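PDB 4HSP: DUF3299 domain-containing protein, which is of unknown function but belongs to a family placed in the OB clan, probably carries a signal peptide for export, and is seen here as a four-chain assembly. Local coordinates for residues A[4-7]-A[8-12]; A[80-83]-A[84-87]; A[108-112]-A[113-117]. All blocks are in the same frame, centred on the assembly; numbering follows the deposited sequence.

Interaction 1: residues A[4-7]-A[8-12]; sequences RELT and WSQLI. With EDO (1,2-ethanediol), chain G; EDO (1,2-ethanediol), chain D; EDO (1,2-ethanediol), chain C; SO4 (sulfate ion), chain B.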
loop_
_atom_site.group_PDB
_atom_site.type_symbol
_atom_site.label_atom_id
_atom_site.label_comp_id
_atom_site.label_asym_id
_atom_site.label_seq_id
_atom_site.Cartn_x
_atom_site.Cartn_y
_atom_site.Cartn_z
ATOM N N ARG A 4 4.512 3.660 -30.694
ATOM C CA ARG A 4 3.863 4.976 -30.817
ATOM C C ARG A 4 3.318 5.303 -29.442
ATOM O O ARG A 4 2.513 4.536 -28.925
ATOM C CB ARG A 4 2.696 4.960 -31.859
ATOM C CG ARG A 4 3.096 4.625 -33.289
ATOM C CD ARG A 4 2.147 3.686 -34.044
ATOM N NE ARG A 4 1.199 4.400 -34.910
ATOM C CZ ARG A 4 0.841 4.027 -36.140
ATOM N NH1 ARG A 4 1.374 2.944 -36.699
ATOM N NH2 ARG A 4 -0.038 4.745 -36.829
ATOM N N GLU A 5 3.761 6.395 -28.823
ATOM C CA GLU A 5 3.221 6.801 -27.530
ATOM C C GLU A 5 1.817 7.351 -27.720
ATOM O O GLU A 5 1.573 8.160 -28.601
ATOM C CB GLU A 5 4.115 7.820 -26.819
ATOM C CG GLU A 5 3.578 8.196 -25.446
ATOM C CD GLU A 5 4.320 9.258 -24.664
ATOM O OE1 GLU A 5 5.470 9.593 -25.025
ATOM O OE2 GLU A 5 3.754 9.726 -23.653
ATOM N N LEU A 6 0.902 6.897 -26.889
ATOM C CA LEU A 6 -0.486 7.338 -26.877
ATOM C C LEU A 6 -0.796 8.098 -25.598
ATOM O O LEU A 6 -0.089 7.956 -24.606
ATOM C CB LEU A 6 -1.436 6.126 -26.992
ATOM C CG LEU A 6 -1.353 5.250 -28.265
ATOM C CD1 LEU A 6 -2.397 4.133 -28.189
ATOM C CD2 LEU A 6 -1.546 6.081 -29.533
ATOM N N THR A 7 -1.835 8.942 -25.643
ATOM C CA THR A 7 -2.417 9.610 -24.484
ATOM C C THR A 7 -3.783 8.973 -24.330
ATOM O O THR A 7 -4.308 8.445 -25.310
ATOM C CB THR A 7 -2.475 11.128 -24.644
ATOM O OG1 THR A 7 -3.478 11.469 -25.611
ATOM C CG2 THR A 7 -1.114 11.756 -24.979
ATOM N N TRP A 8 -4.404 9.058 -23.145
ATOM C CA TRP A 8 -5.732 8.499 -22.979
ATOM C C TRP A 8 -6.768 9.203 -23.845
ATOM O O TRP A 8 -7.701 8.547 -24.278
ATOM C CB TRP A 8 -6.139 8.528 -21.513
ATOM C CG TRP A 8 -5.422 7.457 -20.750
ATOM C CD1 TRP A 8 -4.247 7.585 -20.063
ATOM C CD2 TRP A 8 -5.721 6.059 -20.777
ATOM N NE1 TRP A 8 -3.871 6.367 -19.545
ATOM C CE2 TRP A 8 -4.779 5.416 -19.941
ATOM C CE3 TRP A 8 -6.751 5.296 -21.348
ATOM C CZ2 TRP A 8 -4.836 4.043 -19.665
ATOM C CZ3 TRP A 8 -6.797 3.936 -21.089
ATOM C CH2 TRP A 8 -5.845 3.319 -20.265
ATOM N N SER A 9 -6.586 10.498 -24.144
ATOM C CA SER A 9 -7.524 11.266 -24.976
ATOM C C SER A 9 -7.520 10.804 -26.437
ATOM O O SER A 9 -8.510 11.042 -27.125
ATOM C CB SER A 9 -7.242 12.766 -24.907
ATOM O OG SER A 9 -5.916 13.061 -25.312
ATOM N N GLN A 10 -6.427 10.128 -26.907
ATOM C CA GLN A 10 -6.324 9.603 -28.281
ATOM C C GLN A 10 -7.155 8.308 -28.431
ATOM O O GLN A 10 -7.339 7.808 -29.545
ATOM C CB GLN A 10 -4.868 9.342 -28.668
ATOM C CG GLN A 10 -4.017 10.591 -28.880
ATOM C CD GLN A 10 -2.593 10.208 -29.177
ATOM O OE1 GLN A 10 -1.737 10.166 -28.299
ATOM N NE2 GLN A 10 -2.317 9.854 -30.408
ATOM N N LEU A 11 -7.684 7.787 -27.307
ATOM C CA LEU A 11 -8.483 6.573 -27.302
ATOM C C LEU A 11 -9.964 6.913 -27.386
ATOM O O LEU A 11 -10.784 6.009 -27.490
ATOM C CB LEU A 11 -8.161 5.735 -26.046
ATOM C CG LEU A 11 -7.087 4.646 -26.182
ATOM C CD1 LEU A 11 -5.740 5.203 -26.716
ATOM C CD2 LEU A 11 -6.919 3.915 -24.878
ATOM N N ILE A 12 -10.298 8.209 -27.377
ATOM C CA ILE A 12 -11.665 8.701 -27.506
ATOM C C ILE A 12 -11.822 9.290 -28.912
ATOM O O ILE A 12 -11.147 10.275 -29.237
ATOM C CB ILE A 12 -12.086 9.710 -26.397
ATOM C CG1 ILE A 12 -11.950 9.094 -24.981
ATOM C CG2 ILE A 12 -13.521 10.166 -26.639
ATOM C CD1 ILE A 12 -12.042 10.037 -23.890
HETATM C C1 EDO G . -8.122 12.922 -29.896
HETATM O O1 EDO G . -6.868 13.276 -29.300
HETATM C C2 EDO G . -7.993 11.679 -30.835
HETATM O O2 EDO G . -9.289 11.162 -31.152
HETATM C C1 EDO D . 2.700 11.686 -27.113
HETATM O O1 EDO D . 3.815 12.202 -27.815
HETATM C C2 EDO D . 1.396 12.161 -27.782
HETATM O O2 EDO D . 0.824 11.086 -28.510
HETATM C C1 EDO C . 0.330 7.711 -32.632
HETATM O O1 EDO C . 0.627 8.846 -31.791
HETATM C C2 EDO C . -1.044 7.847 -33.374
HETATM O O2 EDO C . -1.360 6.643 -34.091
HETATM S S SO4 B . 2.894 0.025 -36.593
HETATM O O1 SO4 B . 4.168 -0.500 -36.092
HETATM O O2 SO4 B . 2.261 0.668 -35.457
HETATM O O3 SO4 B . 3.072 1.049 -37.629
HETATM O O4 SO4 B . 2.091 -1.090 -37.106
#
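Gln10 reaches back to Thr7 with CB, CG and OE1, while NE2 turns elsewhere. Its CB lies 3.5 Å from Thr7 O, and CG comes within 3.4 Å of Thr7 OG1, the two side chains crossing at about a right angle. CG stands anti to the carbonyl carbon (chi1 -71°) and the chain runs straight on from it, which carries the amide to the backbone leaving strand 4-5. There OE1 accepts from Thr7 N at 2.9 Å. The bond is bent, 138° at the hydrogen, and the donor is tilted 34° from the carbonyl plane. OE1 is also 2.7 Å from O2 of the ethanediol of chain D, a hydroxyl that could instead serve Glu5 O. At the other corner of the amide, NE2 makes a weak bond to O1 of the chain C ethanediol and lies beside Leu6 CD2. The grip of Gln10 OE1 on Thr7 N resembles the bond between the N3 side chain and the N-cap N-H in a capping box, here at the start of the 3-10 segment 8-11, whose first turn is held by Gln10 N donating to Thr7 O at 3.1 Å. Thr7 OG1 and Ser9 OG share a further hydrogen bond of 2.9 Å, with either as possible donor. On the buried side Leu6 CD1 meets Leu11 CD1 at 3.8 Å, and Trp8 sends NE1 to Pro60 O of strand 55-68, which pairs in parallel with strand 4-5. Glu5 turns its OE2 to His26 N of the second subunit, while Arg4 NH1 holds O2 of a sulfate ion at 2.7 Å, like the ethanediols probably from crystallisation liquor.

Interaction 2: residues A[80-83]-A[84-87]; sequences VPYY and GACI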
loop_
_atom_site.group_PDB
_atom_site.type_symbol
_atom_site.label_atom_id
_atom_site.label_comp_id
_atom_site.label_asym_id
_atom_site.label_seq_id
_atom_site.Cartn_x
_atom_site.Cartn_y
_atom_site.Cartn_z
ATOM N N VAL A 80 -5.761 1.362 -16.704
ATOM C CA VAL A 80 -6.701 2.458 -16.481
ATOM C C VAL A 80 -5.898 3.771 -16.287
ATOM O O VAL A 80 -4.715 3.722 -15.904
ATOM C CB VAL A 80 -7.609 2.125 -15.254
ATOM C CG1 VAL A 80 -8.571 0.969 -15.569
ATOM C CG2 VAL A 80 -6.757 1.793 -14.035
ATOM N N PRO A 81 -6.528 4.944 -16.502
ATOM C CA PRO A 81 -5.775 6.206 -16.389
ATOM C C PRO A 81 -5.632 6.734 -14.952
ATOM O O PRO A 81 -4.991 7.763 -14.739
ATOM C CB PRO A 81 -6.596 7.197 -17.249
ATOM C CG PRO A 81 -7.805 6.450 -17.723
ATOM C CD PRO A 81 -7.918 5.193 -16.952
ATOM N N TYR A 82 -6.271 6.093 -13.983
ATOM C CA TYR A 82 -6.184 6.575 -12.621
ATOM C C TYR A 82 -6.231 5.428 -11.649
ATOM O O TYR A 82 -6.843 4.383 -11.917
ATOM C CB TYR A 82 -7.254 7.646 -12.284
ATOM C CG TYR A 82 -8.666 7.321 -12.708
ATOM C CD1 TYR A 82 -9.151 7.719 -13.943
ATOM C CD2 TYR A 82 -9.548 6.687 -11.838
ATOM C CE1 TYR A 82 -10.452 7.439 -14.337
ATOM C CE2 TYR A 82 -10.862 6.406 -12.219
ATOM C CZ TYR A 82 -11.310 6.792 -13.471
ATOM O OH TYR A 82 -12.598 6.533 -13.883
ATOM N N TYR A 83 -5.518 5.619 -10.531
ATOM C CA TYR A 83 -5.453 4.651 -9.468
ATOM C C TYR A 83 -6.822 4.539 -8.817
ATOM O O TYR A 83 -7.517 5.538 -8.657
ATOM C CB TYR A 83 -4.371 5.067 -8.459
ATOM C CG TYR A 83 -4.325 4.209 -7.217
ATOM C CD1 TYR A 83 -3.577 3.038 -7.182
ATOM C CD2 TYR A 83 -5.064 4.548 -6.084
ATOM C CE1 TYR A 83 -3.564 2.220 -6.050
ATOM C CE2 TYR A 83 -5.070 3.734 -4.954
ATOM C CZ TYR A 83 -4.313 2.574 -4.936
ATOM O OH TYR A 83 -4.289 1.796 -3.797
ATOM N N GLY A 84 -7.182 3.323 -8.448
ATOM C CA GLY A 84 -8.434 3.043 -7.757
ATOM C C GLY A 84 -9.610 2.697 -8.645
ATOM O O GLY A 84 -10.634 2.232 -8.136
ATOM N N ALA A 85 -9.483 2.933 -9.968
ATOM C CA ALA A 85 -10.518 2.644 -10.959
ATOM C C ALA A 85 -10.980 1.227 -10.803
ATOM O O ALA A 85 -10.139 0.325 -10.747
ATOM C CB ALA A 85 -9.986 2.867 -12.357
ATOM N N CYS A 86 -12.318 1.052 -10.626
ATOM C CA CYS A 86 -13.102 -0.181 -10.445
ATOM C C CYS A 86 -13.170 -0.606 -9.002
ATOM O O CYS A 86 -14.053 -1.386 -8.664
ATOM C CB CYS A 86 -12.601 -1.329 -11.321
ATOM S SG CYS A 86 -12.414 -0.901 -13.072
ATOM N N ILE A 87 -12.254 -0.123 -8.150
ATOM C CA ILE A 87 -12.157 -0.534 -6.746
ATOM C C ILE A 87 -12.671 0.537 -5.790
ATOM O O ILE A 87 -13.601 0.273 -5.031
ATOM C CB ILE A 87 -10.676 -0.912 -6.430
ATOM C CG1 ILE A 87 -10.213 -2.120 -7.282
ATOM C CG2 ILE A 87 -10.425 -1.138 -4.932
ATOM C CD1 ILE A 87 -9.191 -1.743 -8.300
#
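Tyr83 carries Gly84 CA over one face of its ring, and the ring also stacks with Tyr83 of the second subunit. Its CG stands anti to the backbone N (chi1 173°), beside the carbonyl carbon, which brings the ring next to Gly84, with Gly84 N 3.2 Å from Tyr83 CG. The ring of Tyr82 meets the methyl of Ala85 obliquely, with Tyr82 CE2 3.6 Å from Ala85 CB. Tyr82 CG sits between its backbone N and carbonyl carbon (chi1 47°), a rotation that folds the ring back over the chain toward Ala85 and on to Val89 and Pro92. The same methyl also touches Val80 CG2, 3.8 Å from Ala85 CB, and the backbone, with Tyr82 O 3.5 Å from Ala85 CB. These pieces meet because residues 82 to 85 form a type II beta turn just beyond strand 73-80, with Gly84 at its third position and a positive phi of 92°. A second turn, 84-87, overlaps the first and is closed by Ile87 N donating to Gly84 O over 2.9 Å. Val80 packs on Tyr62 and Val64 of strand 55-68, joining the turn to the sheet. Across the two segments the contact is one of methyl, ring and backbone surfaces, consistent with apolar packing round the Ala85 methyl, together with the positive phi at Gly84, contributing more than polar pairing.

Interaction 3: residues A[108-112]-A[113-117]; sequences MDELY and QPFWV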
loop_
_atom_site.group_PDB
_atom_site.type_symbol
_atom_site.label_atom_id
_atom_site.label_comp_id
_atom_site.label_asym_id
_atom_site.label_seq_id
_atom_site.Cartn_x
_atom_site.Cartn_y
_atom_site.Cartn_z
HETATM N N MSE A 108 2.805 -8.178 -7.651
HETATM C CA MSE A 108 1.550 -7.754 -7.002
HETATM C C MSE A 108 1.757 -6.570 -6.049
HETATM O O MSE A 108 0.866 -5.727 -5.895
HETATM C CB MSE A 108 0.949 -8.926 -6.207
HETATM C CG MSE A 108 1.288 -10.287 -6.780
HETATM SE SE MSE A 108 1.086 -11.731 -5.478
HETATM C CE MSE A 108 2.828 -11.711 -4.701
ATOM N N ASP A 109 2.938 -6.539 -5.385
ATOM C CA ASP A 109 3.368 -5.553 -4.388
ATOM C C ASP A 109 3.463 -4.124 -4.957
ATOM O O ASP A 109 2.818 -3.209 -4.425
ATOM C CB ASP A 109 4.723 -5.974 -3.738
ATOM C CG ASP A 109 5.934 -6.151 -4.661
ATOM O OD1 ASP A 109 6.559 -5.125 -5.031
ATOM O OD2 ASP A 109 6.316 -7.313 -4.930
ATOM N N GLU A 110 4.226 -3.958 -6.052
ATOM C CA GLU A 110 4.527 -2.682 -6.680
ATOM C C GLU A 110 3.416 -2.121 -7.636
ATOM O O GLU A 110 3.744 -1.387 -8.563
ATOM C CB GLU A 110 5.905 -2.753 -7.381
ATOM C CG GLU A 110 6.090 -3.811 -8.461
ATOM C CD GLU A 110 7.387 -3.729 -9.252
ATOM O OE1 GLU A 110 8.163 -2.765 -9.043
ATOM O OE2 GLU A 110 7.612 -4.615 -10.109
ATOM N N LEU A 111 2.117 -2.337 -7.328
ATOM C CA LEU A 111 1.007 -1.837 -8.148
ATOM C C LEU A 111 0.415 -0.515 -7.639
ATOM O O LEU A 111 -0.655 -0.103 -8.097
ATOM C CB LEU A 111 -0.119 -2.880 -8.277
ATOM C CG LEU A 111 0.215 -4.232 -8.942
ATOM C CD1 LEU A 111 -1.036 -5.095 -9.057
ATOM C CD2 LEU A 111 0.846 -4.055 -10.312
ATOM N N TYR A 112 1.117 0.164 -6.733
ATOM C CA TYR A 112 0.745 1.453 -6.120
ATOM C C TYR A 112 1.209 2.592 -7.025
ATOM O O TYR A 112 0.807 3.739 -6.858
ATOM C CB TYR A 112 1.405 1.570 -4.708
ATOM C CG TYR A 112 2.927 1.516 -4.750
ATOM C CD1 TYR A 112 3.601 0.299 -4.847
ATOM C CD2 TYR A 112 3.689 2.685 -4.795
ATOM C CE1 TYR A 112 4.990 0.246 -4.992
ATOM C CE2 TYR A 112 5.081 2.641 -4.922
ATOM C CZ TYR A 112 5.727 1.419 -5.025
ATOM O OH TYR A 112 7.098 1.353 -5.134
ATOM N N GLN A 113 2.107 2.275 -7.959
ATOM C CA GLN A 113 2.721 3.241 -8.872
ATOM C C GLN A 113 2.174 3.083 -10.280
ATOM O O GLN A 113 1.660 1.995 -10.609
ATOM C CB GLN A 113 4.257 3.052 -8.864
ATOM C CG GLN A 113 4.749 1.808 -9.583
ATOM C CD GLN A 113 6.111 1.400 -9.127
ATOM O OE1 GLN A 113 7.098 2.125 -9.265
ATOM N NE2 GLN A 113 6.186 0.219 -8.576
ATOM N N PRO A 114 2.290 4.140 -11.136
ATOM C CA PRO A 114 1.876 3.970 -12.525
ATOM C C PRO A 114 2.974 3.256 -13.302
ATOM O O PRO A 114 4.129 3.182 -12.853
ATOM C CB PRO A 114 1.650 5.406 -13.009
ATOM C CG PRO A 114 2.438 6.268 -12.094
ATOM C CD PRO A 114 2.933 5.461 -10.938
ATOM N N PHE A 115 2.605 2.719 -14.456
ATOM C CA PHE A 115 3.504 2.019 -15.365
ATOM C C PHE A 115 3.352 2.492 -16.787
ATOM O O PHE A 115 2.354 3.106 -17.118
ATOM C CB PHE A 115 3.199 0.515 -15.348
ATOM C CG PHE A 115 3.569 -0.192 -14.075
ATOM C CD1 PHE A 115 2.704 -0.194 -12.982
ATOM C CD2 PHE A 115 4.767 -0.884 -13.973
ATOM C CE1 PHE A 115 3.052 -0.840 -11.796
ATOM C CE2 PHE A 115 5.116 -1.523 -12.782
ATOM C CZ PHE A 115 4.255 -1.493 -11.704
ATOM N N TRP A 116 4.353 2.185 -17.619
ATOM C CA TRP A 116 4.362 2.274 -19.074
ATOM C C TRP A 116 4.085 0.851 -19.589
ATOM O O TRP A 116 4.797 -0.079 -19.212
ATOM C CB TRP A 116 5.711 2.804 -19.635
ATOM C CG TRP A 116 5.920 4.274 -19.454
ATOM C CD1 TRP A 116 6.767 4.886 -18.573
ATOM C CD2 TRP A 116 5.208 5.321 -20.124
ATOM N NE1 TRP A 116 6.585 6.249 -18.612
ATOM C CE2 TRP A 116 5.640 6.546 -19.564
ATOM C CE3 TRP A 116 4.239 5.344 -21.143
ATOM C CZ2 TRP A 116 5.166 7.780 -20.018
ATOM C CZ3 TRP A 116 3.761 6.568 -21.583
ATOM C CH2 TRP A 116 4.195 7.766 -21.001
ATOM N N VAL A 117 3.013 0.670 -20.365
ATOM C CA VAL A 117 2.702 -0.621 -20.990
ATOM C C VAL A 117 2.924 -0.469 -22.520
ATOM O O VAL A 117 2.222 0.307 -23.168
ATOM C CB VAL A 117 1.282 -1.173 -20.666
ATOM C CG1 VAL A 117 1.047 -2.484 -21.400
ATOM C CG2 VAL A 117 1.062 -1.346 -19.166
HETATM O O HOH W 1 -0.312 0.359 -10.858
#
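Gln113 places CG between its own backbone N and carbonyl carbon (chi1 73°), and this folds the extended side chain back over the turn to the Glu110 carbonyl. NE2 of Gln113 donates to Glu110 O at 2.9 Å in a nearly straight bond, 172° at the hydrogen, with the acceptor lying in the plane of the amide. The same NE2 packs against Glu110 CB at 3.2 Å. Glu110 O has a second neighbour at the rim of the Phe115 ring, whose CZ is 3.2 Å away, so a side-chain N-H and an aromatic edge share one carbonyl. Tyr112 offers a face to its successor: Gln113 CB stands over it in a CH-pi contact, 4.3 Å from the ring centroid, while the Tyr112 ring and the Gln113 amide are inclined by 30°. Leu111 meets Phe115 at about a right angle, Leu111 CD2 being 4.2 Å from Phe115 CE1. A water at the edge of the Phe115 ring bridges two carbonyls of the turn, giving one proton to Leu111 O at 2.8 Å and the other to Gln113 O at 2.6 Å. The outer side of the turn faces other chains, with Tyr112 meeting His88 of the second subunit and Tyr112 of the fourth. Inward, the turn leads from strand 105-107 into strand 115-118: Leu111 and Phe115 pack on Val106 of the former and Ile63 of strand 55-68, and Phe115 also lies on Val142 and Pro144 of strand 132-144.

How the interactions relate
From the N terminus the three contacts come in series, and none crosses or encloses another. Interaction 1 turns the chain from strand 4-5 into the 3-10 segment 8-11, interaction 2 turns it after strand 73-80, and interaction 3 folds the loop leading from strand 105-107 into strand 115-118. All three lie around strand 55-68 of a mixed sheet, consistent with an OB-like barrel. The Trp8 ring packs on Val80 and Pro81, joining interactions 1 and 2, whose centres are about 17 Å apart. Glu5 touches Trp116 in 113-117, and Tyr83 approaches the Leu111 carbonyl. Each contact also reaches the second subunit.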